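Local coordinates for sortase (Actinomyces oris, PDB 5UTT), which probably acts as a cysteine transpeptidase that anchors surface proteins to the cell wall, represented here by its sortase domain, at residues E27-L32 against G74-A79; T65-L70 against E126-V131; D99-S104 against R142-T147. All blocks are in the same frame, centred on the assembly; numbering follows the deposited sequence.

Contact 1 of 3, residues E27-L32 against G74-A79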
ATOM      1  N   GLU A  27      -1.079  15.866   0.802  1.00 16.19           N
ATOM      2  CA  GLU A  27      -2.522  15.756   1.016  1.00 17.01           C
ATOM      3  C   GLU A  27      -2.867  14.275   1.172  1.00 15.74           C
ATOM      4  O   GLU A  27      -2.165  13.403   0.647  1.00 15.88           O
ATOM      5  CB  GLU A  27      -3.284  16.343  -0.152  1.00 19.59           C
ATOM      6  CG  GLU A  27      -2.865  17.784  -0.401  1.00 22.11           C
ATOM      7  CD  GLU A  27      -3.648  18.485  -1.487  1.00 25.85           C
ATOM      8  OE1 GLU A  27      -4.059  17.854  -2.494  1.00 29.79           O
ATOM      9  OE2 GLU A  27      -3.856  19.707  -1.325  1.00 32.19           O
ATOM     10  N   THR A  28      -3.933  13.994   1.911  1.00 14.68           N
ATOM     11  CA  THR A  28      -4.271  12.597   2.258  1.00 14.38           C
ATOM     12  C   THR A  28      -5.093  11.965   1.128  1.00 14.41           C
ATOM     13  O   THR A  28      -6.002  12.612   0.565  1.00 15.49           O
ATOM     14  CB  THR A  28      -5.009  12.521   3.586  1.00 14.57           C
ATOM     15  OG1 THR A  28      -4.180  13.121   4.614  1.00 15.40           O
ATOM     16  CG2 THR A  28      -5.338  11.089   3.995  1.00 14.73           C
ATOM     17  N   ILE A  29      -4.738  10.738   0.814  1.00 13.80           N
ATOM     18  CA  ILE A  29      -5.416   9.937  -0.250  1.00 13.37           C
ATOM     19  C   ILE A  29      -6.400   8.969   0.407  1.00 13.44           C
ATOM     20  O   ILE A  29      -7.482   8.664  -0.140  1.00 14.61           O
ATOM     21  CB  ILE A  29      -4.380   9.133  -1.047  1.00 13.52           C
ATOM     22  CG1 ILE A  29      -3.306  10.048  -1.645  1.00 13.72           C
ATOM     23  CG2 ILE A  29      -5.094   8.306  -2.134  1.00 13.40           C
ATOM     24  CD1 ILE A  29      -2.228   9.341  -2.446  1.00 13.63           C
ATOM     25  N   GLY A  30      -6.043   8.425   1.570  1.00 12.97           N
ATOM     26  CA  GLY A  30      -6.884   7.386   2.167  1.00 12.49           C
ATOM     27  C   GLY A  30      -6.213   6.817   3.392  1.00 12.74           C
ATOM     28  O   GLY A  30      -5.292   7.451   3.939  1.00 11.76           O
ATOM     29  N   MET A  31      -6.702   5.653   3.830  1.00 12.84           N
ATOM     30  CA  MET A  31      -6.064   4.890   4.925  1.00 13.30           C
ATOM     31  C   MET A  31      -5.703   3.490   4.504  1.00 12.60           C
ATOM     32  O   MET A  31      -6.414   2.866   3.638  1.00 12.16           O
ATOM     33  CB  MET A  31      -6.946   4.836   6.173  1.00 14.60           C
ATOM     34  CG  MET A  31      -6.857   6.064   7.049  1.00 15.98           C
ATOM     35  SD  MET A  31      -8.088   5.929   8.362  1.00 18.27           S
ATOM     36  CE  MET A  31      -7.344   7.071   9.522  1.00 17.50           C
ATOM     37  N   LEU A  32      -4.558   3.024   4.992  1.00 11.57           N
ATOM     38  CA  LEU A  32      -4.138   1.670   4.733  1.00 11.31           C
ATOM     39  C   LEU A  32      -4.592   0.762   5.859  1.00 11.15           C
ATOM     40  O   LEU A  32      -4.291   1.007   7.020  1.00 10.83           O
ATOM     41  CB  LEU A  32      -2.622   1.573   4.609  1.00 11.37           C
ATOM     42  CG  LEU A  32      -1.985   0.233   4.258  1.00 11.56           C
ATOM     43  CD1 LEU A  32      -2.372  -0.230   2.849  1.00 11.75           C
ATOM     44  CD2 LEU A  32      -0.473   0.327   4.427  1.00 11.70           C
ATOM     45  N   GLY A  74      -2.025   0.089 -13.615  1.00 14.53           N
ATOM     46  CA  GLY A  74      -0.576   0.287 -13.335  1.00 13.74           C
ATOM     47  C   GLY A  74      -0.244  -0.060 -11.911  1.00 13.12           C
ATOM     48  O   GLY A  74      -0.731  -1.067 -11.389  1.00 13.05           O
ATOM     49  N   ASN A  75       0.549   0.789 -11.246  1.00 12.51           N
ATOM     50  CA  ASN A  75       1.061   0.413  -9.928  1.00 12.35           C
ATOM     51  C   ASN A  75       1.039   1.577  -8.984  1.00 11.67           C
ATOM     52  O   ASN A  75       1.696   2.552  -9.257  1.00 12.14           O
ATOM     53  CB  ASN A  75       2.497  -0.074 -10.105  1.00 12.38           C
ATOM     54  CG  ASN A  75       3.061  -0.751  -8.856  1.00 12.58           C
ATOM     55  OD1 ASN A  75       2.364  -0.931  -7.848  1.00 13.21           O
ATOM     56  ND2 ASN A  75       4.310  -1.155  -8.930  1.00 13.80           N
ATOM     57  N   PHE A  76       0.208   1.485  -7.951  1.00 11.18           N
ATOM     58  CA  PHE A  76       0.086   2.532  -6.903  1.00 11.06           C
ATOM     59  C   PHE A  76       1.094   2.154  -5.821  1.00 10.80           C
ATOM     60  O   PHE A  76       0.848   1.244  -5.023  1.00 11.08           O
ATOM     61  CB  PHE A  76      -1.338   2.573  -6.377  1.00 11.27           C
ATOM     62  CG  PHE A  76      -1.542   3.541  -5.220  1.00 11.52           C
ATOM     63  CD1 PHE A  76      -1.678   4.887  -5.471  1.00 11.65           C
ATOM     64  CD2 PHE A  76      -1.688   3.073  -3.921  1.00 11.55           C
ATOM     65  CE1 PHE A  76      -1.878   5.793  -4.422  1.00 11.56           C
ATOM     66  CE2 PHE A  76      -1.894   3.973  -2.856  1.00 11.57           C
ATOM     67  CZ  PHE A  76      -1.988   5.314  -3.116  1.00 11.37           C
ATOM     68  N   ALA A  77       2.213   2.848  -5.747  1.00 10.80           N
ATOM     69  CA  ALA A  77       3.267   2.383  -4.886  1.00 10.40           C
ATOM     70  C   ALA A  77       3.370   3.323  -3.699  1.00 10.09           C
ATOM     71  O   ALA A  77       3.252   4.562  -3.847  1.00  9.85           O
ATOM     72  CB  ALA A  77       4.573   2.318  -5.631  1.00 10.65           C
ATOM     73  N   ILE A  78       3.530   2.727  -2.543  1.00 10.03           N
ATOM     74  CA  ILE A  78       3.650   3.531  -1.306  1.00 10.07           C
ATOM     75  C   ILE A  78       4.819   3.090  -0.452  1.00 10.33           C
ATOM     76  O   ILE A  78       5.138   1.913  -0.302  1.00 10.25           O
ATOM     77  CB  ILE A  78       2.324   3.513  -0.494  1.00 10.45           C
ATOM     78  CG1 ILE A  78       1.941   2.090  -0.112  1.00 10.38           C
ATOM     79  CG2 ILE A  78       1.181   4.240  -1.235  1.00 10.48           C
ATOM     80  CD1 ILE A  78       0.754   2.022   0.809  1.00 10.53           C
ATOM     81  N   ALA A  79       5.450   4.076   0.176  1.00 10.69           N
ATOM     82  CA  ALA A  79       6.578   3.861   1.077  1.00 11.15           C
ATOM     83  C   ALA A  79       6.127   4.050   2.506  1.00 11.78           C
ATOM     84  O   ALA A  79       5.251   4.869   2.783  1.00 12.91           O
ATOM     85  CB  ALA A  79       7.694   4.867   0.736  1.00 11.31           C
TER
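Ile29 and Leu32 of strand 28-33 meet Phe76 and Ile78 of strand 74-79 across the interior of the sortase beta barrel. The two strands are not neighbours in the sheet, since strands 45-49 and 61-63 lie between them in its order, and no hydrogen bond joins them; side-chain ends alone span the gap. The backbones stay well apart, with Leu32 CA 10.0 Å from Ile78 CA. Ile29 and Phe76 approach from opposite directions. The extended isoleucine chain (chi2 180°) brings its terminal methyl to the rim of the ring near the ring plane, and Ile29 CD1 lies 4.1 Å from both CE1 and CZ of Phe76. The ring faces are left to others: His63 stacks with Phe76 and Leu70 lies over a face, while Ile144 of strand 142-150 packs at another part of the ring edge. In the second pair, Ile78 holds CG1 between its backbone N and carbonyl carbon (chi1 59°), which carries CD1 inward to Leu32 CD2 at 4.2 Å. Ile47 touches both Leu32 and Ile78 and so helps fill the interval between their strands. Ile29 and Leu32 are three residues apart yet both side chains start toward strand 74-79, a spacing that a regular strand would not give. The explanation lies in the backbone: Ile29 and Gly30 both lie opposite the single residue Ile47 of strand 45-49, a classic beta bulge that resets the inward and outward alternation. Inward-facing aliphatic and aromatic groups, brought together by such a bulged strand, are characteristic of the closed core of the sortase barrel.

Contact 2 of 3, residues T65-L70 against E126-V131; sequences TNTQQL and EVIAPV
Thr67 and Gln68 meet Ile128 and Pro130 in a water-assisted contact between two loops at the surface of the sortase barrel. Segment 65-70 lies in the connection from strand 61-63 to strand 74-79, and segment 126-131 in the long connection from strand 108-120 to strand 142-150. The latter probably corresponds to the beta6/beta7 loop of sortases, which commonly helps to shape the substrate groove. No direct hydrogen bond joins the segments. Instead, a water donates to both sides, 2.9 Å from Gln68 OE1 and 2.8 Å from the backbone O of Ile128, bridging two acceptors that could not bond to each other. Gln68 reaches this position through a bend in its chain (chi2 65°), and its side chain crosses that of Pro130 at about a right angle. OE1 also accepts a hydrogen bond from the backbone N of Asn75, so two donors, one of them fixed in strand 74-79, help to hold the amide. Asn75 serves the opposing loop too, because its ND2 bonds to the carbonyl O of Ala129; it thus pins both loops to the same strand. Within segment 126-131, the bond from Ala129 N to Glu126 O, at 3.1 Å, closes the turn preceding Pro130. The remaining van der Waals contact is small. Thr67 turns its hydroxyl to the carbonyl O of Tyr64, while its methyl faces the opposing loop; CG2 meets the carbonyl oxygen of Ile128 first, at 3.7 Å, and Ile128 CD1 at a longer 4.2 Å. Beside the bridging water, the pyrrolidine ring meets the amide oxygen: Gln68 OE1 lies 3.5 Å from Pro130 CA.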
ATOM      1  N   THR A  65       5.300   9.760  -6.284  1.00 13.71           N
ATOM      2  CA  THR A  65       4.487  10.712  -7.021  1.00 14.83           C
ATOM      3  C   THR A  65       4.456  10.400  -8.501  1.00 15.38           C
ATOM      4  O   THR A  65       3.532  10.802  -9.175  1.00 16.03           O
ATOM      5  CB  THR A  65       4.936  12.153  -6.731  1.00 15.20           C
ATOM      6  OG1 THR A  65       6.298  12.285  -7.138  1.00 16.29           O
ATOM      7  CG2 THR A  65       4.774  12.462  -5.215  1.00 15.63           C
ATOM      8  N   ASN A  66       5.434   9.642  -8.997  1.00 16.87           N
ATOM      9  CA  ASN A  66       5.478   9.314 -10.433  1.00 18.51           C
ATOM     10  C   ASN A  66       4.904   7.947 -10.762  1.00 17.70           C
ATOM     11  O   ASN A  66       4.972   7.488 -11.923  1.00 19.65           O
ATOM     12  CB  ASN A  66       6.911   9.500 -10.987  1.00 19.72           C
ATOM     13  CG  ASN A  66       7.315  10.980 -11.079  1.00 21.47           C
ATOM     14  OD1 ASN A  66       6.470  11.870 -11.181  1.00 21.29           O
ATOM     15  ND2 ASN A  66       8.616  11.246 -11.028  1.00 23.53           N
ATOM     16  N   THR A  67       4.332   7.299  -9.759  1.00 15.91           N
ATOM     17  CA  THR A  67       3.572   6.075  -9.966  1.00 15.51           C
ATOM     18  C   THR A  67       2.090   6.386 -10.144  1.00 14.80           C
ATOM     19  O   THR A  67       1.662   7.539 -10.082  1.00 14.25           O
ATOM     20  CB  THR A  67       3.808   5.038  -8.836  1.00 15.26           C
ATOM     21  OG1 THR A  67       3.209   5.464  -7.606  1.00 14.88           O
ATOM     22  CG2 THR A  67       5.290   4.729  -8.693  1.00 15.43           C
ATOM     23  N   GLN A  68       1.305   5.358 -10.478  1.00 15.13           N
ATOM     24  CA  GLN A  68      -0.083   5.559 -10.843  1.00 14.93           C
ATOM     25  C   GLN A  68      -0.974   5.855  -9.637  1.00 15.39           C
ATOM     26  O   GLN A  68      -0.579   5.660  -8.458  1.00 14.45           O
ATOM     27  CB  GLN A  68      -0.619   4.373 -11.663  1.00 15.08           C
ATOM     28  CG  GLN A  68      -0.086   4.359 -13.067  1.00 15.32           C
ATOM     29  CD  GLN A  68       1.391   4.142 -13.132  1.00 15.01           C
ATOM     30  OE1 GLN A  68       1.899   3.095 -12.720  1.00 15.42           O
ATOM     31  NE2 GLN A  68       2.100   5.107 -13.675  1.00 15.56           N
ATOM     32  N   GLN A  69      -2.153   6.401  -9.916  1.00 15.85           N
ATOM     33  CA  GLN A  69      -3.097   6.720  -8.870  1.00 16.61           C
ATOM     34  C   GLN A  69      -3.828   5.454  -8.413  1.00 17.33           C
ATOM     35  O   GLN A  69      -3.872   4.427  -9.115  1.00 17.36           O
ATOM     36  CB  GLN A  69      -4.086   7.801  -9.312  1.00 17.48           C
ATOM     37  CG  GLN A  69      -3.465   9.063  -9.888  1.00 17.95           C
ATOM     38  CD  GLN A  69      -2.388   9.680  -8.993  1.00 18.30           C
ATOM     39  OE1 GLN A  69      -2.502   9.700  -7.751  1.00 18.46           O
ATOM     40  NE2 GLN A  69      -1.318  10.185  -9.622  1.00 19.40           N
ATOM     41  N   LEU A  70      -4.397   5.533  -7.214  1.00 16.95           N
ATOM     42  CA  LEU A  70      -5.145   4.426  -6.649  1.00 17.76           C
ATOM     43  C   LEU A  70      -6.358   4.080  -7.525  1.00 18.02           C
ATOM     44  O   LEU A  70      -7.166   4.948  -7.909  1.00 18.50           O
ATOM     45  CB  LEU A  70      -5.572   4.767  -5.228  1.00 17.95           C
ATOM     46  CG  LEU A  70      -6.370   3.718  -4.474  1.00 18.23           C
ATOM     47  CD1 LEU A  70      -5.642   2.393  -4.378  1.00 18.61           C
ATOM     48  CD2 LEU A  70      -6.705   4.279  -3.097  1.00 18.22           C
ATOM     49  N   GLU A 126      12.634  -0.949 -10.732  1.00 16.88           N
ATOM     50  CA  GLU A 126      11.675  -1.764 -11.507  1.00 16.53           C
ATOM     51  C   GLU A 126      10.557  -2.352 -10.601  1.00 15.37           C
ATOM     52  O   GLU A 126       9.467  -2.689 -11.057  1.00 14.69           O
ATOM     53  CB  GLU A 126      12.397  -2.888 -12.254  1.00 18.27           C
ATOM     54  CG  GLU A 126      12.999  -3.951 -11.342  1.00 19.27           C
ATOM     55  CD  GLU A 126      14.456  -3.693 -11.014  1.00 20.29           C
ATOM     56  OE1 GLU A 126      14.975  -2.557 -11.216  1.00 19.81           O
ATOM     57  OE2 GLU A 126      15.100  -4.671 -10.585  1.00 23.13           O
ATOM     58  N   VAL A 127      10.816  -2.469  -9.308  1.00 13.60           N
ATOM     59  CA  VAL A 127       9.800  -3.055  -8.421  1.00 12.83           C
ATOM     60  C   VAL A 127       8.542  -2.166  -8.338  1.00 12.94           C
ATOM     61  O   VAL A 127       7.479  -2.632  -7.920  1.00 12.95           O
ATOM     62  CB  VAL A 127      10.376  -3.347  -7.015  1.00 12.38           C
ATOM     63  CG1 VAL A 127      11.585  -4.277  -7.126  1.00 12.48           C
ATOM     64  CG2 VAL A 127      10.752  -2.057  -6.291  1.00 12.25           C
ATOM     65  N   ILE A 128       8.685  -0.872  -8.651  1.00 13.33           N
ATOM     66  CA  ILE A 128       7.553   0.081  -8.638  1.00 13.72           C
ATOM     67  C   ILE A 128       7.162   0.565 -10.044  1.00 14.13           C
ATOM     68  O   ILE A 128       6.416   1.501 -10.205  1.00 14.17           O
ATOM     69  CB  ILE A 128       7.795   1.282  -7.668  1.00 14.54           C
ATOM     70  CG1 ILE A 128       9.027   2.091  -8.063  1.00 15.34           C
ATOM     71  CG2 ILE A 128       7.911   0.745  -6.257  1.00 14.24           C
ATOM     72  CD1 ILE A 128       9.117   3.462  -7.419  1.00 15.91           C
ATOM     73  N   ALA A 129       7.639  -0.129 -11.062  1.00 14.22           N
ATOM     74  CA  ALA A 129       7.188   0.172 -12.413  1.00 14.88           C
ATOM     75  C   ALA A 129       5.689  -0.120 -12.522  1.00 14.92           C
ATOM     76  O   ALA A 129       5.125  -0.873 -11.727  1.00 13.93           O
ATOM     77  CB  ALA A 129       7.976  -0.647 -13.415  1.00 15.13           C
ATOM     78  N   PRO A 130       5.041   0.419 -13.568  1.00 15.78           N
ATOM     79  CA  PRO A 130       3.615   0.189 -13.800  1.00 15.90           C
ATOM     80  C   PRO A 130       3.265  -1.275 -13.802  1.00 15.89           C
ATOM     81  O   PRO A 130       2.280  -1.645 -13.192  1.00 15.47           O
ATOM     82  CB  PRO A 130       3.391   0.805 -15.170  1.00 16.01           C
ATOM     83  CG  PRO A 130       4.372   1.921 -15.223  1.00 16.29           C
ATOM     84  CD  PRO A 130       5.587   1.463 -14.442  1.00 15.80           C
ATOM     85  N   VAL A 131       4.081  -2.089 -14.478  1.00 16.71           N
ATOM     86  CA  VAL A 131       4.054  -3.526 -14.330  1.00 17.03           C
ATOM     87  C   VAL A 131       5.220  -3.926 -13.408  1.00 16.82           C
ATOM     88  O   VAL A 131       6.368  -3.746 -13.776  1.00 17.25           O
ATOM     89  CB  VAL A 131       4.171  -4.266 -15.671  1.00 18.04           C
ATOM     90  CG1 VAL A 131       4.072  -5.770 -15.447  1.00 18.58           C
ATOM     91  CG2 VAL A 131       3.089  -3.777 -16.598  1.00 19.06           C
TER
HETATM   92  O   HOH W   1       4.662   3.131 -11.738  1.00 18.79           O

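Contact 3 of 3, residues D99-S104 against R142-T147; sequences DEIIVS and RYITLT
Ile144 presents two methyl groups to strand 100-104, one from each of its branches, and Ile101 answers with a single methyl that meets both. Ile101 CG2 lies 3.9 Å from Ile144 CG2 and 4.1 Å from Ile144 CD1, so the gamma methyl of one isoleucine sits against the forked side chain of the other. The side chains cross obliquely rather than lying alongside one another. The fork is set by the torsions of Ile144: CG1 is anti to the backbone N (chi1 -169°) and the chain is nearly straight beyond it, extending CD1 toward Val103. There the tightest approach occurs, 3.7 Å between Val103 CG2 and Ile144 CD1. All of these groups point into the sortase barrel from opposing parts of its wall. In the order of the sheet, strands 108-120 and 161-174 separate 100-104 from 142-150, and the curl of the sheet brings the two strands face to face, nearly perpendicular at 99°, with their axes 9.4 Å apart at the closest. By analogy with other sortases, the C-terminal end of strand 142-150 probably carries the catalytic cysteine; the contact lies in the earlier part of the strand. The intervening residues Ile102 and Thr145 start away from the contact, Ile102 touching Trp109 and Thr145 lying against strand 161-174. Phe112 of strand 108-120 adds an aromatic neighbour to Ile144, and Leu70 touches Val103. No hydrogen bond crosses between the segments. Leu146 enters from farther along its strand and touches Ile101 CG2 with CD1, 4.2 Å away, while it also touches Ile78 on the adjacent strand 74-79.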
ATOM      1  N   ASP A  99      -2.748 -12.786   1.221  1.00 13.27           N
ATOM      2  CA  ASP A  99      -3.147 -11.839   2.257  1.00 13.55           C
ATOM      3  C   ASP A  99      -3.707 -10.546   1.675  1.00 12.78           C
ATOM      4  O   ASP A  99      -3.257 -10.063   0.618  1.00 11.69           O
ATOM      5  CB  ASP A  99      -1.939 -11.530   3.136  1.00 14.55           C
ATOM      6  CG  ASP A  99      -1.523 -12.712   3.985  1.00 16.27           C
ATOM      7  OD1 ASP A  99      -2.374 -13.579   4.295  1.00 19.17           O
ATOM      8  OD2 ASP A  99      -0.351 -12.771   4.378  1.00 17.36           O
ATOM      9  N   GLU A 100      -4.667  -9.944   2.379  1.00 12.39           N
ATOM     10  CA  GLU A 100      -5.304  -8.749   1.876  1.00 12.62           C
ATOM     11  C   GLU A 100      -4.575  -7.484   2.234  1.00 12.10           C
ATOM     12  O   GLU A 100      -4.099  -7.333   3.389  1.00 12.11           O
ATOM     13  CB  GLU A 100      -6.713  -8.631   2.452  1.00 13.67           C
ATOM     14  CG  GLU A 100      -7.713  -9.522   1.704  1.00 14.81           C
ATOM     15  CD  GLU A 100      -9.126  -9.456   2.222  1.00 16.59           C
ATOM     16  OE1 GLU A 100      -9.336  -8.995   3.356  1.00 18.00           O
ATOM     17  OE2 GLU A 100     -10.061  -9.863   1.465  1.00 18.93           O
ATOM     18  N   ILE A 101      -4.500  -6.567   1.279  1.00 11.75           N
ATOM     19  CA  ILE A 101      -4.037  -5.183   1.536  1.00 11.66           C
ATOM     20  C   ILE A 101      -5.189  -4.265   1.129  1.00 11.70           C
ATOM     21  O   ILE A 101      -5.663  -4.288  -0.031  1.00 11.68           O
ATOM     22  CB  ILE A 101      -2.753  -4.866   0.763  1.00 11.44           C
ATOM     23  CG1 ILE A 101      -1.605  -5.775   1.243  1.00 11.31           C
ATOM     24  CG2 ILE A 101      -2.353  -3.405   0.873  1.00 11.41           C
ATOM     25  CD1 ILE A 101      -0.315  -5.521   0.522  1.00 11.64           C
ATOM     26  N   ILE A 102      -5.679  -3.474   2.062  1.00 12.08           N
ATOM     27  CA  ILE A 102      -6.962  -2.773   1.862  1.00 12.71           C
ATOM     28  C   ILE A 102      -6.702  -1.298   1.971  1.00 13.01           C
ATOM     29  O   ILE A 102      -6.075  -0.844   2.988  1.00 12.79           O
ATOM     30  CB  ILE A 102      -8.047  -3.230   2.857  1.00 13.69           C
ATOM     31  CG1 ILE A 102      -8.272  -4.749   2.726  1.00 14.20           C
ATOM     32  CG2 ILE A 102      -9.336  -2.407   2.676  1.00 13.98           C
ATOM     33  CD1 ILE A 102      -9.229  -5.327   3.733  1.00 15.46           C
ATOM     34  N   VAL A 103      -7.164  -0.535   0.957  1.00 12.88           N
ATOM     35  CA  VAL A 103      -7.137   0.903   1.059  1.00 13.12           C
ATOM     36  C   VAL A 103      -8.538   1.473   1.195  1.00 12.96           C
ATOM     37  O   VAL A 103      -9.428   1.181   0.405  1.00 12.54           O
ATOM     38  CB  VAL A 103      -6.339   1.603  -0.066  1.00 13.19           C
ATOM     39  CG1 VAL A 103      -6.251   3.097   0.215  1.00 13.39           C
ATOM     40  CG2 VAL A 103      -4.986   0.935  -0.218  1.00 13.55           C
ATOM     41  N   SER A 104      -8.748   2.285   2.200  1.00 13.11           N
ATOM     42  CA  SER A 104     -10.038   2.971   2.312  1.00 13.80           C
ATOM     43  C   SER A 104      -9.894   4.429   1.851  1.00 13.86           C
ATOM     44  O   SER A 104      -9.032   5.171   2.332  1.00 14.22           O
ATOM     45  CB  SER A 104     -10.617   2.856   3.715  1.00 14.80           C
ATOM     46  OG  SER A 104      -9.892   3.592   4.672  1.00 15.98           O
ATOM     47  N   ARG A 142      -4.191  -3.788 -12.028  1.00 16.60           N
ATOM     48  CA  ARG A 142      -4.051  -2.751 -11.023  1.00 16.03           C
ATOM     49  C   ARG A 142      -3.329  -3.365  -9.831  1.00 14.64           C
ATOM     50  O   ARG A 142      -3.798  -4.364  -9.254  1.00 13.47           O
ATOM     51  CB  ARG A 142      -5.433  -2.283 -10.637  1.00 16.54           C
ATOM     52  CG  ARG A 142      -6.216  -1.606 -11.731  1.00 18.44           C
ATOM     53  CD  ARG A 142      -7.674  -1.458 -11.341  1.00 19.22           C
ATOM     54  NE  ARG A 142      -8.351  -0.652 -12.332  1.00 21.33           N
ATOM     55  CZ  ARG A 142      -8.781  -1.096 -13.509  1.00 22.20           C
ATOM     56  NH1 ARG A 142      -8.655  -2.388 -13.845  1.00 23.34           N
ATOM     57  NH2 ARG A 142      -9.362  -0.240 -14.347  1.00 22.95           N
ATOM     58  N   TYR A 143      -2.175  -2.786  -9.461  1.00 13.71           N
ATOM     59  CA  TYR A 143      -1.403  -3.257  -8.307  1.00 13.37           C
ATOM     60  C   TYR A 143      -1.284  -2.172  -7.266  1.00 12.22           C
ATOM     61  O   TYR A 143      -1.424  -0.967  -7.573  1.00 12.49           O
ATOM     62  CB  TYR A 143       0.022  -3.653  -8.685  1.00 13.82           C
ATOM     63  CG  TYR A 143       0.157  -5.019  -9.281  1.00 15.14           C
ATOM     64  CD1 TYR A 143       0.441  -6.103  -8.485  1.00 16.09           C
ATOM     65  CD2 TYR A 143      -0.078  -5.229 -10.627  1.00 16.35           C
ATOM     66  CE1 TYR A 143       0.559  -7.370  -9.011  1.00 16.99           C
ATOM     67  CE2 TYR A 143       0.036  -6.489 -11.178  1.00 17.06           C
ATOM     68  CZ  TYR A 143       0.335  -7.564 -10.347  1.00 18.00           C
ATOM     69  OH  TYR A 143       0.450  -8.836 -10.825  1.00 20.43           O
ATOM     70  N   ILE A 144      -0.991  -2.630  -6.060  1.00 11.28           N
ATOM     71  CA  ILE A 144      -0.422  -1.753  -4.981  1.00 10.74           C
ATOM     72  C   ILE A 144       0.948  -2.339  -4.660  1.00 10.50           C
ATOM     73  O   ILE A 144       1.138  -3.555  -4.743  1.00 10.57           O
ATOM     74  CB  ILE A 144      -1.344  -1.607  -3.738  1.00 10.56           C
ATOM     75  CG1 ILE A 144      -0.842  -0.488  -2.769  1.00 10.65           C
ATOM     76  CG2 ILE A 144      -1.457  -2.882  -2.911  1.00 10.69           C
ATOM     77  CD1 ILE A 144      -1.748  -0.149  -1.623  1.00 10.71           C
ATOM     78  N   THR A 145       1.891  -1.478  -4.272  1.00 10.58           N
ATOM     79  CA  THR A 145       3.196  -1.925  -3.902  1.00 10.09           C
ATOM     80  C   THR A 145       3.523  -1.220  -2.599  1.00  9.99           C
ATOM     81  O   THR A 145       3.365  -0.016  -2.525  1.00 10.14           O
ATOM     82  CB  THR A 145       4.262  -1.579  -4.955  1.00 10.29           C
ATOM     83  OG1 THR A 145       3.977  -2.312  -6.173  1.00 10.41           O
ATOM     84  CG2 THR A 145       5.626  -2.020  -4.510  1.00 10.10           C
ATOM     85  N   LEU A 146       3.938  -1.999  -1.618  1.00  9.77           N
ATOM     86  CA  LEU A 146       4.428  -1.431  -0.331  1.00  9.93           C
ATOM     87  C   LEU A 146       5.909  -1.618  -0.258  1.00  9.97           C
ATOM     88  O   LEU A 146       6.381  -2.775  -0.432  1.00  9.93           O
ATOM     89  CB  LEU A 146       3.768  -2.118   0.860  1.00 10.05           C
ATOM     90  CG  LEU A 146       2.451  -1.560   1.440  1.00 10.57           C
ATOM     91  CD1 LEU A 146       1.375  -1.500   0.416  1.00 10.49           C
ATOM     92  CD2 LEU A 146       1.985  -2.382   2.641  1.00 11.05           C
ATOM     93  N   THR A 147       6.634  -0.562   0.151  1.00 10.04           N
ATOM     94  CA  THR A 147       8.077  -0.593   0.270  1.00 10.16           C
ATOM     95  C   THR A 147       8.521  -0.120   1.635  1.00 10.34           C
ATOM     96  O   THR A 147       7.937   0.805   2.177  1.00 10.27           O
ATOM     97  CB  THR A 147       8.834   0.245  -0.835  1.00 10.44           C
ATOM     98  OG1 THR A 147       8.827   1.660  -0.588  1.00 10.33           O
ATOM     99  CG2 THR A 147       8.179   0.068  -2.222  1.00 10.34           C
TER

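In the fold
From the N terminus, contact 1 opens on strand 28-33 and closes at strand 74-79, enclosing strands 45-49 and 61-63 and the short helix 53-56. Contact 2 opens within that loop at 65-70 but closes only at 126-131, so the two cross. Contact 3 opens at 99-104, inside the span of contact 2, and closes beyond it at 142-147, crossing it in turn; contacts 1 and 3 follow in series. Contacts 1 and 3 share the barrel interior, their centres about 9 Å apart: strands 28-33 and 100-104 are neighbours, as are 74-79 and 142-150. Contact 2 ties two surface loops together beside this latter pair.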